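Citrate synthase (Thermotoga maritima, PDB 2P2W) probably catalyses the condensation of oxaloacetate with acetyl-CoA and water to give citrate and CoA, a step of the tricarboxylic acid cycle. Local coordinates at residues N160-L165 and E308-P313; S168-L173 and T318-T323. All coordinates share one frame; numbering follows the deposited sequence.

Contact 1 (N160-L165 and E308-P313); sequences NEKIRL and EELGFP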
loop_
_atom_site.group_PDB
_atom_site.type_symbol
_atom_site.label_atom_id
_atom_site.label_comp_id
_atom_site.label_asym_id
_atom_site.label_seq_id
_atom_site.Cartn_x
_atom_site.Cartn_y
_atom_site.Cartn_z
ATOM N N ASN A 160 -29.386 0.241 -19.341
ATOM C CA ASN A 160 -30.027 1.546 -19.357
ATOM C C ASN A 160 -29.125 2.618 -19.967
ATOM O O ASN A 160 -27.902 2.495 -19.951
ATOM C CB ASN A 160 -30.400 1.922 -17.918
ATOM C CG ASN A 160 -31.112 3.246 -17.824
ATOM O OD1 ASN A 160 -30.562 4.284 -18.180
ATOM N ND2 ASN A 160 -32.351 3.220 -17.343
ATOM N N GLU A 161 -29.743 3.667 -20.500
ATOM C CA GLU A 161 -29.021 4.777 -21.114
ATOM C C GLU A 161 -28.095 5.482 -20.122
ATOM O O GLU A 161 -27.105 6.101 -20.516
ATOM C CB GLU A 161 -30.020 5.786 -21.684
ATOM C CG GLU A 161 -29.386 7.000 -22.341
ATOM C CD GLU A 161 -30.391 8.105 -22.609
ATOM O OE1 GLU A 161 -31.306 8.292 -21.776
ATOM O OE2 GLU A 161 -30.264 8.784 -23.650
ATOM N N LYS A 162 -28.427 5.386 -18.838
ATOM C CA LYS A 162 -27.633 6.007 -17.782
ATOM C C LYS A 162 -26.191 5.510 -17.813
ATOM O O LYS A 162 -25.289 6.138 -17.251
ATOM C CB LYS A 162 -28.260 5.705 -16.419
ATOM C CG LYS A 162 -29.376 6.671 -16.033
ATOM C CD LYS A 162 -30.497 5.979 -15.262
ATOM C CE LYS A 162 -29.977 4.887 -14.341
ATOM N NZ LYS A 162 -30.807 4.777 -13.104
ATOM N N ILE A 163 -25.985 4.375 -18.471
ATOM C CA ILE A 163 -24.662 3.780 -18.592
ATOM C C ILE A 163 -23.647 4.773 -19.162
ATOM O O ILE A 163 -22.497 4.817 -18.725
ATOM C CB ILE A 163 -24.720 2.515 -19.484
ATOM C CG1 ILE A 163 -25.475 1.405 -18.743
ATOM C CG2 ILE A 163 -23.315 2.060 -19.858
ATOM C CD1 ILE A 163 -25.763 0.167 -19.587
ATOM N N ARG A 164 -24.079 5.574 -20.130
ATOM C CA ARG A 164 -23.229 6.580 -20.762
ATOM C C ARG A 164 -22.650 7.568 -19.742
ATOM O O ARG A 164 -21.510 8.004 -19.838
ATOM C CB ARG A 164 -24.067 7.333 -21.797
ATOM C CG ARG A 164 -24.491 6.440 -22.963
ATOM C CD ARG A 164 -25.103 7.249 -24.112
ATOM N NE ARG A 164 -25.650 6.356 -25.138
ATOM C CZ ARG A 164 -24.824 5.981 -26.131
ATOM N NH1 ARG A 164 -23.574 6.407 -26.153
ATOM N NH2 ARG A 164 -25.275 5.172 -27.095
ATOM N N LEU A 165 -23.473 7.942 -18.765
ATOM C CA LEU A 165 -23.056 8.894 -17.742
ATOM C C LEU A 165 -21.980 8.255 -16.862
ATOM O O LEU A 165 -20.987 8.896 -16.508
ATOM C CB LEU A 165 -24.261 9.316 -16.894
ATOM C CG LEU A 165 -25.493 9.787 -17.683
ATOM C CD1 LEU A 165 -26.569 10.260 -16.710
ATOM C CD2 LEU A 165 -25.106 10.900 -18.652
ATOM N N GLU A 308 -24.722 8.030 -6.514
ATOM C CA GLU A 308 -25.913 7.829 -5.697
ATOM C C GLU A 308 -27.146 7.798 -6.598
ATOM O O GLU A 308 -27.968 6.883 -6.510
ATOM C CB GLU A 308 -26.064 8.963 -4.675
ATOM C CG GLU A 308 -27.400 8.951 -3.928
ATOM C CD GLU A 308 -27.309 8.338 -2.539
ATOM O OE1 GLU A 308 -26.329 7.612 -2.258
ATOM O OE2 GLU A 308 -28.231 8.578 -1.730
ATOM N N GLU A 309 -27.273 8.800 -7.466
ATOM C CA GLU A 309 -28.434 8.879 -8.354
ATOM C C GLU A 309 -28.485 7.711 -9.343
ATOM O O GLU A 309 -29.542 7.355 -9.855
ATOM C CB GLU A 309 -28.432 10.221 -9.109
ATOM C CG GLU A 309 -28.582 11.461 -8.198
ATOM C CD GLU A 309 -29.844 11.407 -7.350
ATOM O OE1 GLU A 309 -30.842 10.850 -7.791
ATOM O OE2 GLU A 309 -29.826 11.976 -6.256
ATOM N N LEU A 310 -27.302 7.122 -9.644
ATOM C CA LEU A 310 -27.279 5.986 -10.579
ATOM C C LEU A 310 -27.648 4.673 -9.880
ATOM O O LEU A 310 -27.717 3.614 -10.495
ATOM C CB LEU A 310 -25.881 5.849 -11.168
ATOM C CG LEU A 310 -25.517 6.929 -12.170
ATOM C CD1 LEU A 310 -24.127 6.668 -12.785
ATOM C CD2 LEU A 310 -26.508 7.013 -13.340
ATOM N N GLY A 311 -27.800 4.738 -8.538
ATOM C CA GLY A 311 -28.288 3.557 -7.802
ATOM C C GLY A 311 -27.170 2.681 -7.160
ATOM O O GLY A 311 -27.458 1.564 -6.750
ATOM N N PHE A 312 -25.935 3.165 -7.056
ATOM C CA PHE A 312 -24.871 2.375 -6.440
ATOM C C PHE A 312 -24.787 2.591 -4.931
ATOM O O PHE A 312 -25.069 3.682 -4.438
ATOM C CB PHE A 312 -23.515 2.716 -7.064
ATOM C CG PHE A 312 -23.373 2.268 -8.487
ATOM C CD1 PHE A 312 -22.904 0.994 -8.778
ATOM C CD2 PHE A 312 -23.738 3.104 -9.536
ATOM C CE1 PHE A 312 -22.801 0.551 -10.097
ATOM C CE2 PHE A 312 -23.639 2.672 -10.864
ATOM C CZ PHE A 312 -23.169 1.392 -11.141
ATOM N N PRO A 313 -24.400 1.543 -4.179
ATOM C CA PRO A 313 -24.272 1.624 -2.719
ATOM C C PRO A 313 -23.148 2.599 -2.368
ATOM O O PRO A 313 -22.109 2.612 -3.026
ATOM C CB PRO A 313 -23.907 0.195 -2.313
ATOM C CG PRO A 313 -23.801 -0.716 -3.492
ATOM C CD PRO A 313 -24.089 0.185 -4.658
#
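K162 and L310 meet where the capped N-terminal turn before helix 163-173 faces the Schellman motif that ends helix 299-309, two helices of the citrate synthase fold. OD1 of N160 caps the turn, of type I from N160 to I163, by accepting the N-H of K162; the modelled 2.5 Å between OD1 of N160 and N of K162 is too short to trust in detail. K162 then reaches across, its CG beside the backbone N (chi1 -85°); bends at the next three torsions lead the chain past L310 in the opposite direction to the leucine. The aliphatic part does the touching, with CG of K162 3.9 Å from CD2 of L310, while NZ of K162 stays 4.3 Å from O of E309, a loose approach. I163 turns away, onto Y152 of helix 147-156. L165 points toward the second segment, but its nearest approach, CD1 of L165 to CD2 of L310, is 4.7 Å; it also packs on V266 and H270. The positive phi of G311 (97°) turns the chain out of the helix, and its N bonds back to O of E308. The contact is thus mainly apolar, centred on CD2 of L310, 3.8 Å from CB of K162.

Contact 2 (S168-L173 and T318-T323); sequences SAFILL and TALFAT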
loop_
_atom_site.group_PDB
_atom_site.type_symbol
_atom_site.label_atom_id
_atom_site.label_comp_id
_atom_site.label_asym_id
_atom_site.label_seq_id
_atom_site.Cartn_x
_atom_site.Cartn_y
_atom_site.Cartn_z
ATOM N N SER A 168 -18.645 8.136 -18.763
ATOM C CA SER A 168 -17.968 9.432 -18.782
ATOM C C SER A 168 -17.277 9.649 -17.435
ATOM O O SER A 168 -16.148 10.136 -17.376
ATOM C CB SER A 168 -18.967 10.571 -19.028
ATOM O OG SER A 168 -19.459 10.550 -20.355
ATOM N N ALA A 169 -17.962 9.281 -16.355
ATOM C CA ALA A 169 -17.409 9.433 -15.010
ATOM C C ALA A 169 -16.129 8.621 -14.841
ATOM O O ALA A 169 -15.138 9.116 -14.295
ATOM C CB ALA A 169 -18.439 9.010 -13.967
ATOM N N PHE A 170 -16.143 7.370 -15.294
ATOM C CA PHE A 170 -14.948 6.538 -15.175
ATOM C C PHE A 170 -13.774 7.180 -15.912
ATOM O O PHE A 170 -12.668 7.276 -15.378
ATOM C CB PHE A 170 -15.188 5.140 -15.747
ATOM C CG PHE A 170 -15.978 4.233 -14.846
ATOM C CD1 PHE A 170 -15.820 4.283 -13.464
ATOM C CD2 PHE A 170 -16.829 3.273 -15.391
ATOM C CE1 PHE A 170 -16.494 3.386 -12.636
ATOM C CE2 PHE A 170 -17.507 2.372 -14.576
ATOM C CZ PHE A 170 -17.339 2.427 -13.193
ATOM N N ILE A 171 -14.020 7.617 -17.142
ATOM C CA ILE A 171 -12.982 8.245 -17.945
ATOM C C ILE A 171 -12.372 9.443 -17.210
ATOM O O ILE A 171 -11.153 9.604 -17.178
ATOM C CB ILE A 171 -13.547 8.692 -19.318
ATOM C CG1 ILE A 171 -14.006 7.461 -20.106
ATOM C CG2 ILE A 171 -12.495 9.468 -20.098
ATOM C CD1 ILE A 171 -14.724 7.783 -21.404
ATOM N N LEU A 172 -13.219 10.271 -16.608
ATOM C CA LEU A 172 -12.743 11.441 -15.870
ATOM C C LEU A 172 -11.873 11.068 -14.663
ATOM O O LEU A 172 -11.011 11.844 -14.250
ATOM C CB LEU A 172 -13.928 12.271 -15.369
ATOM C CG LEU A 172 -14.771 13.019 -16.401
ATOM C CD1 LEU A 172 -15.991 13.635 -15.721
ATOM C CD2 LEU A 172 -13.921 14.093 -17.053
ATOM N N LEU A 173 -12.100 9.880 -14.111
ATOM C CA LEU A 173 -11.376 9.419 -12.928
ATOM C C LEU A 173 -10.207 8.466 -13.177
ATOM O O LEU A 173 -9.546 8.046 -12.233
ATOM C CB LEU A 173 -12.359 8.731 -11.971
ATOM C CG LEU A 173 -13.513 9.565 -11.412
ATOM C CD1 LEU A 173 -14.586 8.644 -10.831
ATOM C CD2 LEU A 173 -12.982 10.516 -10.347
ATOM N N THR A 318 -15.917 4.563 -3.503
ATOM C CA THR A 318 -14.467 4.589 -3.650
ATOM C C THR A 318 -14.006 3.465 -4.582
ATOM O O THR A 318 -13.037 3.623 -5.323
ATOM C CB THR A 318 -13.749 4.447 -2.283
ATOM O OG1 THR A 318 -14.185 5.489 -1.402
ATOM C CG2 THR A 318 -12.242 4.574 -2.461
ATOM N N ALA A 319 -14.707 2.335 -4.550
ATOM C CA ALA A 319 -14.350 1.207 -5.409
ATOM C C ALA A 319 -14.659 1.544 -6.869
ATOM O O ALA A 319 -13.996 1.048 -7.783
ATOM C CB ALA A 319 -15.107 -0.048 -4.979
ATOM N N LEU A 320 -15.671 2.381 -7.090
ATOM C CA LEU A 320 -16.026 2.790 -8.451
ATOM C C LEU A 320 -14.916 3.693 -8.979
ATOM O O LEU A 320 -14.564 3.647 -10.159
ATOM C CB LEU A 320 -17.361 3.540 -8.458
ATOM C CG LEU A 320 -18.592 2.672 -8.180
ATOM C CD1 LEU A 320 -19.812 3.570 -7.992
ATOM C CD2 LEU A 320 -18.809 1.688 -9.324
ATOM N N PHE A 321 -14.379 4.520 -8.087
ATOM C CA PHE A 321 -13.281 5.419 -8.415
ATOM C C PHE A 321 -12.104 4.527 -8.830
ATOM O O PHE A 321 -11.476 4.745 -9.871
ATOM C CB PHE A 321 -12.918 6.237 -7.165
ATOM C CG PHE A 321 -12.001 7.412 -7.422
ATOM C CD1 PHE A 321 -11.111 7.420 -8.493
ATOM C CD2 PHE A 321 -11.998 8.498 -6.544
ATOM C CE1 PHE A 321 -10.231 8.487 -8.686
ATOM C CE2 PHE A 321 -11.121 9.572 -6.729
ATOM C CZ PHE A 321 -10.237 9.566 -7.800
ATOM N N ALA A 322 -11.828 3.505 -8.019
ATOM C CA ALA A 322 -10.724 2.581 -8.280
ATOM C C ALA A 322 -10.877 1.803 -9.590
ATOM O O ALA A 322 -9.895 1.536 -10.284
ATOM C CB ALA A 322 -10.577 1.603 -7.110
ATOM N N THR A 323 -12.111 1.433 -9.913
ATOM C CA THR A 323 -12.401 0.686 -11.131
ATOM C C THR A 323 -11.829 1.428 -12.332
ATOM O O THR A 323 -11.398 0.818 -13.314
ATOM C CB THR A 323 -13.925 0.496 -11.292
ATOM O OG1 THR A 323 -14.404 -0.333 -10.227
ATOM C CG2 THR A 323 -14.259 -0.158 -12.626
#
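Helix 168-173 and helix 318-323 approach to 9.0 Å between their axes and cross at -72°, with the CA atoms of L173 and F321 nearest, so the C-terminal part of segment 168-173 lies against the middle of the second segment. L173 and F321 carry one end of the contact. Their side chains cross at about a right angle, and CD2 of L173 sits over one face of the F321 ring, 3.9 Å from its centroid and 15° off the normal, which fits a CH-pi contact. F321 holds CG anti to its backbone N (chi1 -168°); this brings the ring back to L173 although its CB points away. At the other end F170 presents its ring edge to the backbone: CE1 of F170 lies 3.2 Å from O of L320, near the ring plane. CZ of F170 also packs 4.1 Å from CG2 of T323. The hydroxyl of T323 is turned back into its own helix, where OG1 donates to O of A319 at 2.8 Å; T323 N reaches that same oxygen from the opposite face of the carbonyl. The side chain of F321 comes, nearest atoms, within about 4 Å of bound citrate and of the side chain of D300, a predicted active-site residue. Helices 110-133, 90-98 and 195-207 pack on segment 318-323, while helix 299-309 touches both segments through L306, V299, F307 and D300.

How the contacts relate
From the N terminus, the chain runs through 160-165, whose turn leads into helix 163-173, then 168-173 on the same helix; it returns at 308-313, 143 residues from the end of 160-165, and at 318-323, 145 residues from the end of 168-173. Contact 1 closes the first loop, contact 2 the second; because the segments alternate, the loops cross. Both loops are mostly helical. Helix 163-173 is therefore tied at its start to the end of helix 299-309 and further on to helix 317-337. The contact centres lie about 12 Å apart, and CG of F312 packs 3.8 Å from CD1 of L320. Contact 2 is the deeper, its centre about 6 Å from the chain centre against about 17 Å.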